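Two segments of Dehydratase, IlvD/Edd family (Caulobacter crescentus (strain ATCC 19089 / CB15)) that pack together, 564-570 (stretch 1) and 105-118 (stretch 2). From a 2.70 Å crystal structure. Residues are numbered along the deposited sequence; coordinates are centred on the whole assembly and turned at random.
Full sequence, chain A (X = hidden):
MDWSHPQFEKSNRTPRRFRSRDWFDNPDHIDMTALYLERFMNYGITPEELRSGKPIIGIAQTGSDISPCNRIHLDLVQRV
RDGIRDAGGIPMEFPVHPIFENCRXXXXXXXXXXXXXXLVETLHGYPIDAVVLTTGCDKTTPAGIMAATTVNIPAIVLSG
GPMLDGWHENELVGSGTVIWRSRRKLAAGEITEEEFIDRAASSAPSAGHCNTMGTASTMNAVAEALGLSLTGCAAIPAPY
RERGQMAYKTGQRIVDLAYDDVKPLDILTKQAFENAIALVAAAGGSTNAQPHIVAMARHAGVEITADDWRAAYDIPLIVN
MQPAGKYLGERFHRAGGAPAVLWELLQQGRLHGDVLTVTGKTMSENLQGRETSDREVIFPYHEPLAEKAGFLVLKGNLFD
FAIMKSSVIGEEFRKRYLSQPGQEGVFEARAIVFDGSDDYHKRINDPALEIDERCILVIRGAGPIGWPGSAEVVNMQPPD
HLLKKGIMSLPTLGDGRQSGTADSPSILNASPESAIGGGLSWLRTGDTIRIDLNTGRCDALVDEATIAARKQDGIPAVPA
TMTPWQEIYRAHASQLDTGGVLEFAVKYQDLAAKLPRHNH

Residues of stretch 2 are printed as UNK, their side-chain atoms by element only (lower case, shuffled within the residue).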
# COMPACT_ATOMS: atom_id res chain seq x y z
N PRO A 564 -9.14 -33.52 0.12
CA PRO A 564 -8.76 -33.83 1.51
C PRO A 564 -9.65 -33.16 2.55
O PRO A 564 -10.01 -33.81 3.53
CB PRO A 564 -7.31 -33.33 1.60
CG PRO A 564 -6.78 -33.48 0.20
CD PRO A 564 -7.96 -33.31 -0.75
N TRP A 565 -10.02 -31.89 2.37
CA TRP A 565 -10.79 -31.25 3.43
C TRP A 565 -12.21 -31.80 3.48
O TRP A 565 -12.81 -31.87 4.56
CB TRP A 565 -10.79 -29.73 3.25
CG TRP A 565 -11.72 -29.04 4.18
CD1 TRP A 565 -12.83 -28.32 3.84
CD2 TRP A 565 -11.64 -29.01 5.61
NE1 TRP A 565 -13.45 -27.84 4.98
CE2 TRP A 565 -12.74 -28.25 6.08
CE3 TRP A 565 -10.76 -29.56 6.55
CZ2 TRP A 565 -12.98 -28.02 7.44
CZ3 TRP A 565 -10.99 -29.33 7.91
CH2 TRP A 565 -12.09 -28.57 8.33
N GLN A 566 -12.75 -32.23 2.34
CA GLN A 566 -14.10 -32.78 2.34
C GLN A 566 -14.16 -34.10 3.12
O GLN A 566 -15.15 -34.37 3.81
CB GLN A 566 -14.59 -32.97 0.91
CG GLN A 566 -14.95 -31.68 0.21
CD GLN A 566 -15.33 -31.90 -1.23
OE1 GLN A 566 -15.69 -33.01 -1.61
NE2 GLN A 566 -15.25 -30.85 -2.04
N GLU A 567 -13.11 -34.93 3.01
CA GLU A 567 -13.06 -36.14 3.82
C GLU A 567 -13.11 -35.81 5.31
O GLU A 567 -13.89 -36.40 6.07
CB GLU A 567 -11.80 -36.94 3.50
CG GLU A 567 -11.53 -38.04 4.52
CD GLU A 567 -10.95 -39.31 3.91
OE1 GLU A 567 -10.53 -40.20 4.69
OE2 GLU A 567 -10.89 -39.41 2.66
N ILE A 568 -12.29 -34.85 5.75
CA ILE A 568 -12.33 -34.44 7.15
C ILE A 568 -13.70 -33.87 7.49
O ILE A 568 -14.29 -34.23 8.51
CB ILE A 568 -11.23 -33.41 7.46
CG1 ILE A 568 -9.86 -34.07 7.38
CG2 ILE A 568 -11.49 -32.77 8.82
CD1 ILE A 568 -8.79 -33.13 6.88
N TYR A 569 -14.22 -32.97 6.65
CA TYR A 569 -15.49 -32.33 6.96
C TYR A 569 -16.60 -33.36 7.08
O TYR A 569 -17.35 -33.37 8.07
CB TYR A 569 -15.84 -31.29 5.89
CG TYR A 569 -17.09 -30.50 6.20
CD1 TYR A 569 -17.03 -29.32 6.94
CD2 TYR A 569 -18.34 -30.91 5.74
CE1 TYR A 569 -18.17 -28.58 7.23
CE2 TYR A 569 -19.50 -30.18 6.03
CZ TYR A 569 -19.41 -29.02 6.77
OH TYR A 569 -20.54 -28.27 7.06
N ARG A 570 -16.73 -34.24 6.08
CA ARG A 570 -17.75 -35.27 6.14
C ARG A 570 -17.59 -36.16 7.37
O ARG A 570 -18.58 -36.68 7.90
CB ARG A 570 -17.72 -36.09 4.85
CG ARG A 570 -18.74 -35.61 3.83
CD ARG A 570 -18.59 -36.32 2.52
NE ARG A 570 -19.78 -36.15 1.69
CZ ARG A 570 -19.86 -36.53 0.42
NH1 ARG A 570 -18.82 -37.12 -0.17
NH2 ARG A 570 -20.99 -36.33 -0.26
N UNK A 105 -16.86 -23.09 -4.49
CA UNK A 105 -17.55 -24.28 -4.95
C UNK A 105 -16.89 -25.53 -4.40
O UNK A 105 -15.66 -25.63 -4.38
n UNK A 105 -18.18 -23.43 -11.37
c UNK A 105 -18.30 -23.09 -8.57
n UNK A 105 -18.74 -24.27 -9.29
c UNK A 105 -18.67 -24.41 -10.61
c UNK A 105 -18.49 -23.24 -7.07
c UNK A 105 -17.58 -24.31 -6.49
n UNK A 105 -19.09 -25.53 -11.18
N UNK A 106 -17.67 -26.52 -3.94
CA UNK A 106 -19.13 -26.66 -4.01
C UNK A 106 -19.94 -25.64 -3.20
O UNK A 106 -21.01 -25.28 -3.64
c UNK A 106 -19.36 -28.07 -3.45
c UNK A 106 -18.23 -28.27 -2.51
c UNK A 106 -17.05 -27.59 -3.14
N UNK A 107 -19.44 -25.19 -2.05
CA UNK A 107 -20.11 -24.15 -1.27
C UNK A 107 -19.12 -23.59 -0.27
O UNK A 107 -18.18 -24.27 0.15
c UNK A 107 -21.36 -24.67 -0.53
c UNK A 107 -21.04 -25.94 0.22
o UNK A 107 -21.82 -23.68 0.39
N UNK A 108 -19.33 -22.33 0.12
CA UNK A 108 -18.48 -21.70 1.12
C UNK A 108 -18.77 -22.19 2.54
O UNK A 108 -17.98 -21.89 3.45
c UNK A 108 -18.62 -20.18 1.06
N UNK A 109 -19.87 -22.93 2.76
CA UNK A 109 -20.10 -23.51 4.07
C UNK A 109 -18.97 -24.44 4.48
O UNK A 109 -18.74 -24.64 5.68
c UNK A 109 -21.44 -24.26 4.08
N UNK A 110 -18.26 -25.00 3.50
CA UNK A 110 -17.14 -25.88 3.80
C UNK A 110 -16.03 -25.15 4.53
O UNK A 110 -15.24 -25.78 5.25
c UNK A 110 -16.77 -28.12 0.66
c UNK A 110 -16.60 -26.46 2.50
c UNK A 110 -17.24 -28.77 3.02
c UNK A 110 -17.35 -27.68 1.99
N UNK A 111 -15.94 -23.84 4.38
CA UNK A 111 -14.74 -23.11 4.76
C UNK A 111 -14.81 -22.54 6.17
O UNK A 111 -13.75 -22.28 6.76
c UNK A 111 -14.48 -21.99 3.76
o UNK A 111 -14.13 -21.93 1.39
o UNK A 111 -13.15 -23.54 2.55
c UNK A 111 -13.88 -22.52 2.47
N UNK A 112 -16.01 -22.36 6.72
CA UNK A 112 -16.11 -21.73 8.03
C UNK A 112 -15.34 -22.52 9.07
O UNK A 112 -14.60 -21.94 9.88
c UNK A 112 -17.75 -20.78 9.68
n UNK A 112 -19.91 -24.07 12.21
n UNK A 112 -19.04 -22.26 11.12
n UNK A 112 -21.30 -22.66 11.06
c UNK A 112 -17.57 -21.59 8.43
c UNK A 112 -19.10 -21.06 10.30
c UNK A 112 -20.09 -23.00 11.46
N UNK A 113 -15.48 -23.84 9.05
CA UNK A 113 -14.79 -24.65 10.05
C UNK A 113 -13.29 -24.72 9.76
O UNK A 113 -12.48 -24.67 10.69
n UNK A 113 -17.63 -27.01 10.46
c UNK A 113 -16.80 -26.04 10.80
o UNK A 113 -17.09 -25.19 11.64
c UNK A 113 -15.42 -26.04 10.10
N UNK A 114 -12.92 -24.79 8.48
CA UNK A 114 -11.50 -24.80 8.11
C UNK A 114 -10.82 -23.50 8.50
O UNK A 114 -9.69 -23.50 9.00
c UNK A 114 -11.36 -25.06 6.61
c UNK A 114 -9.98 -25.34 4.53
c UNK A 114 -9.95 -25.01 6.02
c UNK A 114 -8.99 -25.92 6.75
N UNK A 115 -11.48 -22.36 8.27
CA UNK A 115 -10.92 -21.10 8.73
C UNK A 115 -10.85 -21.06 10.25
O UNK A 115 -9.87 -20.58 10.82
o UNK A 115 -11.31 -18.68 8.58
c UNK A 115 -11.77 -19.95 8.17
N UNK A 116 -11.88 -21.60 10.92
CA UNK A 116 -11.89 -21.68 12.37
C UNK A 116 -10.62 -22.37 12.90
O UNK A 116 -9.93 -21.83 13.77
c UNK A 116 -13.27 -22.15 15.34
c UNK A 116 -13.17 -22.63 16.64
c UNK A 116 -13.05 -22.98 14.25
o UNK A 116 -12.76 -24.43 18.15
c UNK A 116 -12.85 -23.96 16.86
c UNK A 116 -12.63 -24.81 15.79
c UNK A 116 -13.14 -22.44 12.83
c UNK A 116 -12.73 -24.32 14.49
N UNK A 117 -10.31 -23.55 12.37
CA UNK A 117 -9.15 -24.31 12.82
C UNK A 117 -7.90 -23.47 12.76
O UNK A 117 -7.15 -23.37 13.74
c UNK A 117 -10.07 -26.62 12.11
c UNK A 117 -8.97 -25.57 11.97
c UNK A 117 -10.05 -27.64 10.97
c UNK A 117 -9.96 -27.30 13.47
N UNK A 118 -7.66 -22.85 11.60
CA UNK A 118 -6.44 -22.10 11.40
C UNK A 118 -6.36 -20.86 12.26
O UNK A 118 -5.27 -20.45 12.67

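Position 105 carries three carbons, a nitrogen, then a carbon bearing two more nitrogens. This is a guanidinium group, so the residue is R105. It does not reach stretch 1.

Position 106 has three carbons closed in a ring onto the backbone nitrogen, after a cis peptide bond. The ring lies near Q566. This is P106; its CD is 3.9 Å from Q566 NE2.

Position 107 has one carbon carrying one oxygen and one carbon. It makes no contact with stretch 1. The branched pattern is T107. Its OG1 accepts from the backbone N of position 109 at 3.2 Å, a bond that caps the helix that follows.

Position 108 has a single side-chain carbon, out of reach of stretch 1: A108.

Position 109 also has one carbon. It is A109.

Position 110 has four carbons, forked at the second, and they touch Q566 and Y569. This is L110. Its CD2 lies over the face of the Y569 ring, 3.8 Å from the centroid, and its CD1 is 4.0 Å from Q566 CG.

Position 111 has two carbons, the second bearing two oxygens. The carboxylate gives D111. Its CA-to-CB bond points away from stretch 1.

Position 112 repeats the guanidinium pattern of R105, so it is R112.

Position 113 has two carbons, the second bearing one oxygen and one nitrogen. The amide is near Y569. This is N113; ND2 is 3.6 Å from Y569 CE1, and OD1 accepts from R112 NH2 at 3.1 Å.

Position 114 has four carbons, forked at the second. Its CB is 3.5 Å from W565 CZ2 and lies over one face of the indole. It is L114.

Position 115 has one carbon then one oxygen. Its CA-to-CB bond points away from stretch 1. This is S115.

Position 116 has one carbon, then a six-carbon ring bearing an oxygen: Y116, out of reach.

Position 117 has four carbons, forked at the second, touching W565. This is L117, with CD1 3.5 Å from W565 CH2.

Position 118 has no side-chain atoms, so it is G118.

The two helices cross nearly at right angles, 89°, with axes 10.8 Å apart at closest approach. W565 dominates the contact. Its side chain sits among L110, N113, L114 and L117. At the ring edge, W565 NE1 donates to L110 O at 2.7 Å, so the indole's one polar atom is satisfied within an otherwise largely apolar pocket. One turn on, Y569 packs against L110.

Stretch 2 (105-118) RPTAALDRNLSYLG
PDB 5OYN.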